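Local coordinates for extracellular solute-binding protein family 1 (Alicyclobacillus acidocaldarius subsp. acidocaldarius, PDB 4OVJ) that probably captures a solute outside the cell as the binding component of an ABC-type importer, at residues A[136-141]-A[357-362]; A[259-264]-A[353-358]. All coordinates share one frame; numbering follows the deposited sequence. Where two conformers were deposited one is given.

Interaction 1 of 2, residues A[136-141]-A[357-362]. With SO4 (sulfate ion), chain B.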
ATOM      1  N   LEU A 136       5.885   3.348   1.478  1.00  9.12           N
ATOM      2  CA  LEU A 136       4.473   3.356   1.818  1.00  9.22           C
ATOM      3  C   LEU A 136       3.557   3.519   0.607  1.00  9.06           C
ATOM      4  O   LEU A 136       3.947   4.070  -0.417  1.00  9.10           O
ATOM      5  CB  LEU A 136       4.203   4.536   2.743  1.00  9.77           C
ATOM      6  CG  LEU A 136       5.072   4.640   3.995  1.00 11.10           C
ATOM      7  CD1 LEU A 136       4.675   5.866   4.804  1.00 11.84           C
ATOM      8  CD2 LEU A 136       4.940   3.383   4.845  1.00 12.10           C
ATOM      9  N   ASN A 137       2.324   3.048   0.760  1.00  8.45           N
ATOM     10  CA  ASN A 137       1.248   3.349  -0.161  1.00  8.55           C
ATOM     11  C   ASN A 137      -0.060   3.385   0.628  1.00  7.80           C
ATOM     12  O   ASN A 137      -0.172   2.790   1.691  1.00  8.89           O
ATOM     13  CB  ASN A 137       1.195   2.292  -1.252  1.00  9.47           C
ATOM     14  CG  ASN A 137       0.617   2.788  -2.570  1.00 10.54           C
ATOM     15  OD1 ASN A 137       0.090   3.901  -2.700  1.00 10.70           O
ATOM     16  ND2 ASN A 137       0.734   1.936  -3.577  1.00 12.23           N
ATOM     17  N   ASN A 138      -1.054   4.078   0.107  1.00  7.76           N
ATOM     18  CA  ASN A 138      -2.385   4.019   0.683  1.00  8.11           C
ATOM     19  C   ASN A 138      -3.422   4.458  -0.339  1.00  7.71           C
ATOM     20  O   ASN A 138      -3.085   5.012  -1.378  1.00  7.48           O
ATOM     21  CB  ASN A 138      -2.472   4.875   1.950  1.00  8.99           C
ATOM     22  CG  ASN A 138      -2.127   6.327   1.710  1.00 10.45           C
ATOM     23  OD1 ASN A 138      -0.984   6.741   1.900  1.00 12.41           O
ATOM     24  ND2 ASN A 138      -3.121   7.122   1.304  1.00 10.72           N
ATOM     25  N   TYR A 139      -4.683   4.188  -0.038  1.00  8.67           N
ATOM     26  CA  TYR A 139      -5.771   4.600  -0.905  1.00  8.11           C
ATOM     27  C   TYR A 139      -5.963   6.110  -0.894  1.00  7.68           C
ATOM     28  O   TYR A 139      -5.733   6.782   0.114  1.00  8.47           O
ATOM     29  CB  TYR A 139      -7.070   3.922  -0.475  1.00  9.69           C
ATOM     30  CG  TYR A 139      -7.224   2.515  -1.008  1.00 11.17           C
ATOM     31  CD1 TYR A 139      -7.215   2.273  -2.372  1.00 13.30           C
ATOM     32  CD2 TYR A 139      -7.434   1.433  -0.146  1.00 12.87           C
ATOM     33  CE1 TYR A 139      -7.375   0.990  -2.880  1.00 12.58           C
ATOM     34  CE2 TYR A 139      -7.597   0.151  -0.647  1.00 13.81           C
ATOM     35  CZ  TYR A 139      -7.570  -0.057  -2.015  1.00 12.91           C
ATOM     36  OH  TYR A 139      -7.723  -1.317  -2.529  1.00 17.65           O
ATOM     37  N   ALA A 140      -6.391   6.627  -2.034  1.00  8.38           N
ATOM     38  CA  ALA A 140      -6.782   8.022  -2.175  1.00  7.79           C
ATOM     39  C   ALA A 140      -7.874   8.096  -3.226  1.00  8.05           C
ATOM     40  O   ALA A 140      -8.003   7.201  -4.059  1.00  8.89           O
ATOM     41  CB  ALA A 140      -5.597   8.844  -2.635  1.00  8.70           C
ATOM     42  N   VAL A 141      -8.657   9.160  -3.165  1.00  8.00           N
ATOM     43  CA  VAL A 141      -9.491   9.559  -4.285  1.00  7.69           C
ATOM     44  C   VAL A 141      -8.665  10.504  -5.136  1.00  6.83           C
ATOM     45  O   VAL A 141      -8.190  11.527  -4.659  1.00  6.94           O
ATOM     46  CB  VAL A 141     -10.773  10.247  -3.809  1.00  9.02           C
ATOM     47  CG1 VAL A 141     -11.549  10.782  -4.993  1.00  9.85           C
ATOM     48  CG2 VAL A 141     -11.622   9.284  -2.997  1.00 10.50           C
ATOM     49  N   GLN A 357       2.029  15.062   0.216  1.00 12.45           N
ATOM     50  CA  GLN A 357       1.091  15.809   1.052  1.00 13.16           C
ATOM     51  C   GLN A 357      -0.090  14.942   1.466  1.00 10.91           C
ATOM     52  O   GLN A 357      -0.545  14.995   2.599  1.00 12.81           O
ATOM     53  CB  GLN A 357       0.582  17.046   0.327  1.00 16.23           C
ATOM     54  CG  GLN A 357       1.632  18.136   0.186  1.00 21.62           C
ATOM     55  CD  GLN A 357       1.192  19.271  -0.722  1.00 28.28           C
ATOM     56  OE1 GLN A 357       0.289  19.115  -1.550  1.00 29.55           O
ATOM     57  NE2 GLN A 357       1.839  20.421  -0.577  1.00 35.61           N
ATOM     58  N   LEU A 358      -0.600  14.149   0.532  1.00 10.38           N
ATOM     59  CA  LEU A 358      -1.720  13.265   0.841  1.00  9.88           C
ATOM     60  C   LEU A 358      -1.289  12.232   1.890  1.00 10.06           C
ATOM     61  O   LEU A 358      -2.014  11.984   2.858  1.00  9.80           O
ATOM     62  CB  LEU A 358      -2.203  12.572  -0.437  1.00 10.63           C
ATOM     63  CG  LEU A 358      -3.465  11.699  -0.427  1.00 11.68           C
ATOM     64  CD1 LEU A 358      -3.239  10.340   0.200  1.00 13.09           C
ATOM     65  CD2 LEU A 358      -4.634  12.420   0.227  1.00 13.31           C
ATOM     66  N   VAL A 359      -0.104  11.649   1.715  1.00  9.55           N
ATOM     67  CA  VAL A 359       0.360  10.638   2.672  1.00  9.51           C
ATOM     68  C   VAL A 359       0.505  11.272   4.062  1.00  9.44           C
ATOM     69  O   VAL A 359       0.129  10.669   5.052  1.00  9.09           O
ATOM     70  CB  VAL A 359       1.635   9.922   2.197  1.00 11.55           C
ATOM     71  CG1 VAL A 359       2.193   8.995   3.267  1.00 12.14           C
ATOM     72  CG2 VAL A 359       1.341   9.075   0.962  1.00 14.09           C
ATOM     73  N   ASN A 360       0.988  12.505   4.146  1.00  9.59           N
ATOM     74  CA  ASN A 360       1.053  13.162   5.444  1.00 11.11           C
ATOM     75  C   ASN A 360      -0.318  13.274   6.124  1.00 10.56           C
ATOM     76  O   ASN A 360      -0.429  13.078   7.320  1.00 12.09           O
ATOM     77  CB  ASN A 360       1.728  14.529   5.330  1.00 13.07           C
ATOM     78  CG  ASN A 360       3.223  14.422   5.047  1.00 15.30           C
ATOM     79  OD1 ASN A 360       3.840  13.363   5.213  1.00 16.98           O
ATOM     80  ND2 ASN A 360       3.821  15.531   4.632  1.00 20.64           N
ATOM     81  N   GLU A 361      -1.365  13.559   5.359  1.00 10.01           N
ATOM     82  CA  GLU A 361      -2.719  13.550   5.903  1.00 10.65           C
ATOM     83  C   GLU A 361      -3.215  12.143   6.241  1.00  9.18           C
ATOM     84  O   GLU A 361      -3.871  11.955   7.263  1.00  9.23           O
ATOM     85  CB  GLU A 361      -3.682  14.273   4.975  1.00 13.81           C
ATOM     86  CG  GLU A 361      -3.353  15.746   4.875  1.00 17.20           C
ATOM     87  CD  GLU A 361      -3.337  16.423   6.239  1.00 23.38           C
ATOM     88  OE1 GLU A 361      -4.317  16.259   7.009  1.00 29.51           O
ATOM     89  OE2 GLU A 361      -2.331  17.097   6.558  1.00 36.14           O
ATOM     90  N   ALA A 362      -2.867  11.164   5.406  1.00  7.72           N
ATOM     91  CA  ALA A 362      -3.238   9.777   5.668  1.00  8.16           C
ATOM     92  C   ALA A 362      -2.652   9.279   6.968  1.00  7.78           C
ATOM     93  O   ALA A 362      -3.298   8.541   7.706  1.00  8.68           O
ATOM     94  CB  ALA A 362      -2.779   8.883   4.531  1.00  8.48           C
TER
HETATM   95  S   SO4 B 501      -7.149  -2.505  -5.888  0.50 21.07           S
HETATM   96  O1  SO4 B 501      -7.845  -3.662  -6.484  0.50 18.09           O
HETATM   97  O2  SO4 B 501      -6.131  -2.944  -4.899  0.50 17.34           O
HETATM   98  O3  SO4 B 501      -6.444  -1.765  -6.953  0.50 19.69           O
HETATM   99  O4  SO4 B 501      -8.156  -1.626  -5.259  0.50 16.14           O

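Interaction 2 of 2, residues A[259-264]-A[353-358]. With SO4 (sulfate ion), chain B.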
ATOM      1  N   THR A 259      -8.198   4.727  -5.714  1.00  8.26           N
ATOM      2  CA  THR A 259      -7.157   3.743  -5.984  1.00  9.13           C
ATOM      3  C   THR A 259      -5.931   4.062  -5.149  1.00  8.38           C
ATOM      4  O   THR A 259      -5.956   4.973  -4.316  1.00  8.94           O
ATOM      5  CB  THR A 259      -6.795   3.718  -7.472  1.00 11.42           C
ATOM      6  OG1 THR A 259      -5.874   2.643  -7.730  1.00 15.07           O
ATOM      7  CG2 THR A 259      -6.188   5.043  -7.889  1.00 11.30           C
ATOM      8  N   TRP A 260      -4.859   3.310  -5.356  1.00  8.43           N
ATOM      9  CA  TRP A 260      -3.625   3.570  -4.633  1.00  8.88           C
ATOM     10  C   TRP A 260      -3.008   4.894  -5.059  1.00  9.23           C
ATOM     11  O   TRP A 260      -2.952   5.222  -6.255  1.00  9.18           O
ATOM     12  CB  TRP A 260      -2.643   2.425  -4.820  1.00  9.80           C
ATOM     13  CG  TRP A 260      -3.219   1.177  -4.280  1.00 11.46           C
ATOM     14  CD1 TRP A 260      -3.961   0.236  -4.960  1.00 12.80           C
ATOM     15  CD2 TRP A 260      -3.181   0.756  -2.918  1.00 11.49           C
ATOM     16  NE1 TRP A 260      -4.369  -0.758  -4.087  1.00 13.76           N
ATOM     17  CE2 TRP A 260      -3.894  -0.466  -2.834  1.00 13.48           C
ATOM     18  CE3 TRP A 260      -2.600   1.286  -1.758  1.00  9.71           C
ATOM     19  CZ2 TRP A 260      -4.041  -1.163  -1.632  1.00 14.26           C
ATOM     20  CZ3 TRP A 260      -2.747   0.582  -0.557  1.00 11.26           C
ATOM     21  CH2 TRP A 260      -3.461  -0.628  -0.507  1.00 13.07           C
ATOM     22  N   VAL A 261      -2.536   5.652  -4.078  1.00 10.09           N
ATOM     23  CA  VAL A 261      -2.087   7.005  -4.336  1.00 11.41           C
ATOM     24  C   VAL A 261      -0.908   7.068  -5.313  1.00 12.66           C
ATOM     25  O   VAL A 261      -0.768   8.050  -6.038  1.00 14.89           O
ATOM     26  CB  VAL A 261      -1.792   7.770  -3.022  1.00 11.89           C
ATOM     27  CG1 VAL A 261      -0.505   7.282  -2.374  1.00 11.63           C
ATOM     28  CG2 VAL A 261      -1.741   9.263  -3.285  1.00 13.71           C
ATOM     29  N   ASN A 262      -0.105   6.006  -5.360  1.00 12.76           N
ATOM     30  CA  ASN A 262       1.041   5.898  -6.267  1.00 16.62           C
ATOM     31  C   ASN A 262       0.677   6.099  -7.725  1.00 15.15           C
ATOM     32  O   ASN A 262       1.510   6.534  -8.520  1.00 18.38           O
ATOM     33  CB  ASN A 262       1.752   4.537  -6.101  1.00 17.13           C
ATOM     34  CG  ASN A 262       1.021   3.378  -6.782  1.00 21.02           C
ATOM     35  OD1 ASN A 262       0.034   2.858  -6.266  1.00 20.56           O
ATOM     36  ND2 ASN A 262       1.539   2.931  -7.934  1.00 26.33           N
ATOM     37  N   TYR A 263      -0.568   5.782  -8.074  1.00 11.94           N
ATOM     38  CA  TYR A 263      -1.033   5.916  -9.444  1.00 11.43           C
ATOM     39  C   TYR A 263      -1.149   7.357  -9.922  1.00 12.38           C
ATOM     40  O   TYR A 263      -1.289   7.578 -11.125  1.00 12.07           O
ATOM     41  CB  TYR A 263      -2.380   5.205  -9.648  1.00  9.21           C
ATOM     42  CG  TYR A 263      -2.258   3.713  -9.777  1.00 11.04           C
ATOM     43  CD1 TYR A 263      -1.631   3.145 -10.879  1.00 13.81           C
ATOM     44  CD2 TYR A 263      -2.791   2.865  -8.820  1.00 12.72           C
ATOM     45  CE1 TYR A 263      -1.519   1.776 -11.015  1.00 15.97           C
ATOM     46  CE2 TYR A 263      -2.678   1.485  -8.945  1.00 15.31           C
ATOM     47  CZ  TYR A 263      -2.040   0.952 -10.045  1.00 14.99           C
ATOM     48  OH  TYR A 263      -1.930  -0.407 -10.206  1.00 21.83           O
ATOM     49  N   VAL A 264      -1.102   8.343  -9.016  1.00 13.05           N
ATOM     50  CA  VAL A 264      -1.288   9.721  -9.465  1.00 14.10           C
ATOM     51  C   VAL A 264      -0.218  10.146 -10.475  1.00 13.84           C
ATOM     52  O   VAL A 264      -0.518  10.907 -11.389  1.00 14.10           O
ATOM     53  CB  VAL A 264      -1.407  10.747  -8.312  1.00 16.58           C
ATOM     54  CG1 VAL A 264      -0.091  10.924  -7.591  1.00 18.59           C
ATOM     55  CG2 VAL A 264      -1.895  12.097  -8.842  1.00 18.06           C
ATOM     56  N   LYS A 353       4.862  15.683  -5.216  0.50 15.61           N
ATOM     57  CA  LYS A 353       4.606  16.561  -4.071  0.50 16.56           C
ATOM     58  C   LYS A 353       3.196  16.344  -3.527  0.50 15.39           C
ATOM     59  O   LYS A 353       2.997  16.248  -2.316  0.50 15.06           O
ATOM     60  CB  LYS A 353       4.786  18.035  -4.453  0.50 19.00           C
ATOM     61  CG  LYS A 353       6.220  18.441  -4.753  0.50 22.04           C
ATOM     62  CD  LYS A 353       6.341  19.948  -4.953  0.50 26.22           C
ATOM     63  CE  LYS A 353       7.598  20.313  -5.729  0.50 30.02           C
ATOM     64  NZ  LYS A 353       8.823  19.745  -5.109  0.50 30.16           N
ATOM     65  N   ALA A 354       2.224  16.256  -4.432  1.00 14.85           N
ATOM     66  CA  ALA A 354       0.834  16.029  -4.060  1.00 13.89           C
ATOM     67  C   ALA A 354       0.677  14.710  -3.313  1.00 11.80           C
ATOM     68  O   ALA A 354      -0.027  14.653  -2.316  1.00 11.21           O
ATOM     69  CB  ALA A 354      -0.062  16.044  -5.288  1.00 16.73           C
ATOM     70  N   GLU A 355       1.333  13.664  -3.807  1.00 11.82           N
ATOM     71  CA  GLU A 355       1.329  12.355  -3.155  1.00 13.77           C
ATOM     72  C   GLU A 355       1.863  12.458  -1.744  1.00 11.82           C
ATOM     73  O   GLU A 355       1.309  11.874  -0.831  1.00 11.48           O
ATOM     74  CB  GLU A 355       2.282  11.389  -3.839  1.00 19.23           C
ATOM     75  CG  GLU A 355       1.769  10.586  -4.986  1.00 24.78           C
ATOM     76  CD  GLU A 355       2.745   9.473  -5.317  1.00 26.65           C
ATOM     77  OE1 GLU A 355       2.604   8.361  -4.765  1.00 28.77           O
ATOM     78  OE2 GLU A 355       3.691   9.731  -6.065  1.00 32.81           O
ATOM     79  N   PHE A 356       2.992  13.153  -1.584  1.00 11.73           N
ATOM     80  CA  PHE A 356       3.616  13.280  -0.261  1.00 12.39           C
ATOM     81  C   PHE A 356       2.675  14.004   0.697  1.00 11.62           C
ATOM     82  O   PHE A 356       2.533  13.612   1.857  1.00 13.96           O
ATOM     83  CB  PHE A 356       4.946  14.039  -0.331  1.00 12.30           C
ATOM     84  CG  PHE A 356       6.093  13.251  -0.899  1.00 12.89           C
ATOM     85  CD1 PHE A 356       5.898  12.135  -1.697  1.00 14.63           C
ATOM     86  CD2 PHE A 356       7.401  13.663  -0.653  1.00 16.08           C
ATOM     87  CE1 PHE A 356       6.975  11.451  -2.226  1.00 16.83           C
ATOM     88  CE2 PHE A 356       8.473  12.974  -1.189  1.00 15.86           C
ATOM     89  CZ  PHE A 356       8.259  11.866  -1.963  1.00 16.92           C
ATOM     90  N   GLN A 357       2.029  15.062   0.216  1.00 12.45           N
ATOM     91  CA  GLN A 357       1.091  15.809   1.052  1.00 13.16           C
ATOM     92  C   GLN A 357      -0.090  14.942   1.466  1.00 10.91           C
ATOM     93  O   GLN A 357      -0.545  14.995   2.599  1.00 12.81           O
ATOM     94  CB  GLN A 357       0.582  17.046   0.327  1.00 16.23           C
ATOM     95  CG  GLN A 357       1.632  18.136   0.186  1.00 21.62           C
ATOM     96  CD  GLN A 357       1.192  19.271  -0.722  1.00 28.28           C
ATOM     97  OE1 GLN A 357       0.289  19.115  -1.550  1.00 29.55           O
ATOM     98  NE2 GLN A 357       1.839  20.421  -0.577  1.00 35.61           N
ATOM     99  N   LEU A 358      -0.600  14.149   0.532  1.00 10.38           N
ATOM    100  CA  LEU A 358      -1.720  13.265   0.841  1.00  9.88           C
ATOM    101  C   LEU A 358      -1.289  12.232   1.890  1.00 10.06           C
ATOM    102  O   LEU A 358      -2.014  11.984   2.858  1.00  9.80           O
ATOM    103  CB  LEU A 358      -2.203  12.572  -0.437  1.00 10.63           C
ATOM    104  CG  LEU A 358      -3.465  11.699  -0.427  1.00 11.68           C
ATOM    105  CD1 LEU A 358      -3.239  10.340   0.200  1.00 13.09           C
ATOM    106  CD2 LEU A 358      -4.634  12.420   0.227  1.00 13.31           C
TER
HETATM  107  S   SO4 B 501      -7.149  -2.505  -5.888  0.50 21.07           S
HETATM  108  O1  SO4 B 501      -7.845  -3.662  -6.484  0.50 18.09           O
HETATM  109  O2  SO4 B 501      -6.131  -2.944  -4.899  0.50 17.34           O
HETATM  110  O3  SO4 B 501      -6.444  -1.765  -6.953  0.50 19.69           O
HETATM  111  O4  SO4 B 501      -8.156  -1.626  -5.259  0.50 16.14           O
HETATM  112  O   HOH W   1       4.171   7.504  -7.457  1.00 41.75           O

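Interaction 1 of 2, residues A[136-141]-A[357-362]
The carboxamide of Asn-138 lies against three apolar side chains of helix 350-365. Its ND2 sits 3.4 Å from CD1 of Leu-358, its OD1 is equally near CG2 of Val-359, and CB of Ala-362, one turn further along the helix, touches the amide at 3.7 Å from ND2. CG of Asn-138 occupies the crowded position between backbone N and carbonyl carbon (chi1 58°), and the side chain crosses those of Leu-358 and Val-359 obliquely. A hydrogen bond from ND2 to O of Tyr-139, 2.9 Å long, fixes the rotation of the group: the acceptor lies near the amide plane, while the donor stands above the carbonyl plane. OD1, in contrast, is buried without a polar partner. The strand is the long, interrupted 128-144 of the mixed sheet, in a family of the periplasmic-binding-protein clan; from Leu-136 to Ala-140 the side chains alternate, so Tyr-139 turns from the helix, stacks on Trp-260 and donates from OH to sulfate O4 at 2.8 Å. An alanine in place of Asn-138 would remove the amide and its bond to Tyr-139 O, and would probably loosen the packing of the strand against Leu-358, Val-359 and Ala-362. Beside the amide, CB of Ala-140 meets CD1 of Leu-358 at 4.0 Å. Further out, Leu-279 packs on Leu-358 and Ala-362, and backbone hydrogen bonds between Asn-138 and Val-261 and between Ala-140 and Thr-259 hold the strand in place.

Interaction 2 of 2, residues A[259-264]-A[353-358]
Strand 256-260 ends in a type I turn from Trp-260 to Tyr-263, closed by a 3.1 Å hydrogen bond from Tyr-263 N to Trp-260 O, and the turn brings CA of Val-261 to 6.5 Å from CA of Glu-355. Glu-355 leaves its helix with CG beside the backbone N and runs on extended (chi2 -167°), so that its carboxylate arrives at the turn. OE1 lies 3.3 Å from CA of Asn-262, whereas OE2 accepts a 2.7 Å hydrogen bond from a water that also donates to O of Asn-262, a bridge from helix to turn. The methylene part of Glu-355 is packed as well: its CG meets CG1 of Val-264 at a tight 3.2 Å, the two side chains sliding past each other in opposite directions. This is a strand-to-helix junction of the solute-binding fold, docked on helix 350-365 by apolar contacts together with the water bridge. Val-261 directs CG2, anti to its backbone N, onto CD1 of Leu-358 at 3.9 Å, and Leu-277 of strand 275-278, which pairs with strand 128-144, packs on Val-261, Val-264 and Leu-358. The amide of Asn-262 points elsewhere: OD1 accepts from ND2 of Asn-137, and ND2 lies over one face of the Tyr-263 ring.

In the fold
Interactions 1 and 2 use successive turns of helix 350-365, their centres about 6 Å apart, and Leu-358 serves both: its CD1 meets the strand in one and Val-261 in the other. The strands beneath are antiparallel neighbours, joined by probable hydrogen bonds from Val-261 N to Asn-138 O (2.8 Å) and from Ala-140 N to Thr-259 O (2.9 Å). The same pair of strands presents the stacked Tyr-139 and Trp-260 to one sulfate, whose O2 accepts a hydrogen bond from Trp-260 NE1 at 2.9 Å and which Ser-184 also holds. That ion probably comes from the crystallisation liquor, so whether its site coincides with that of the natural solute stays open.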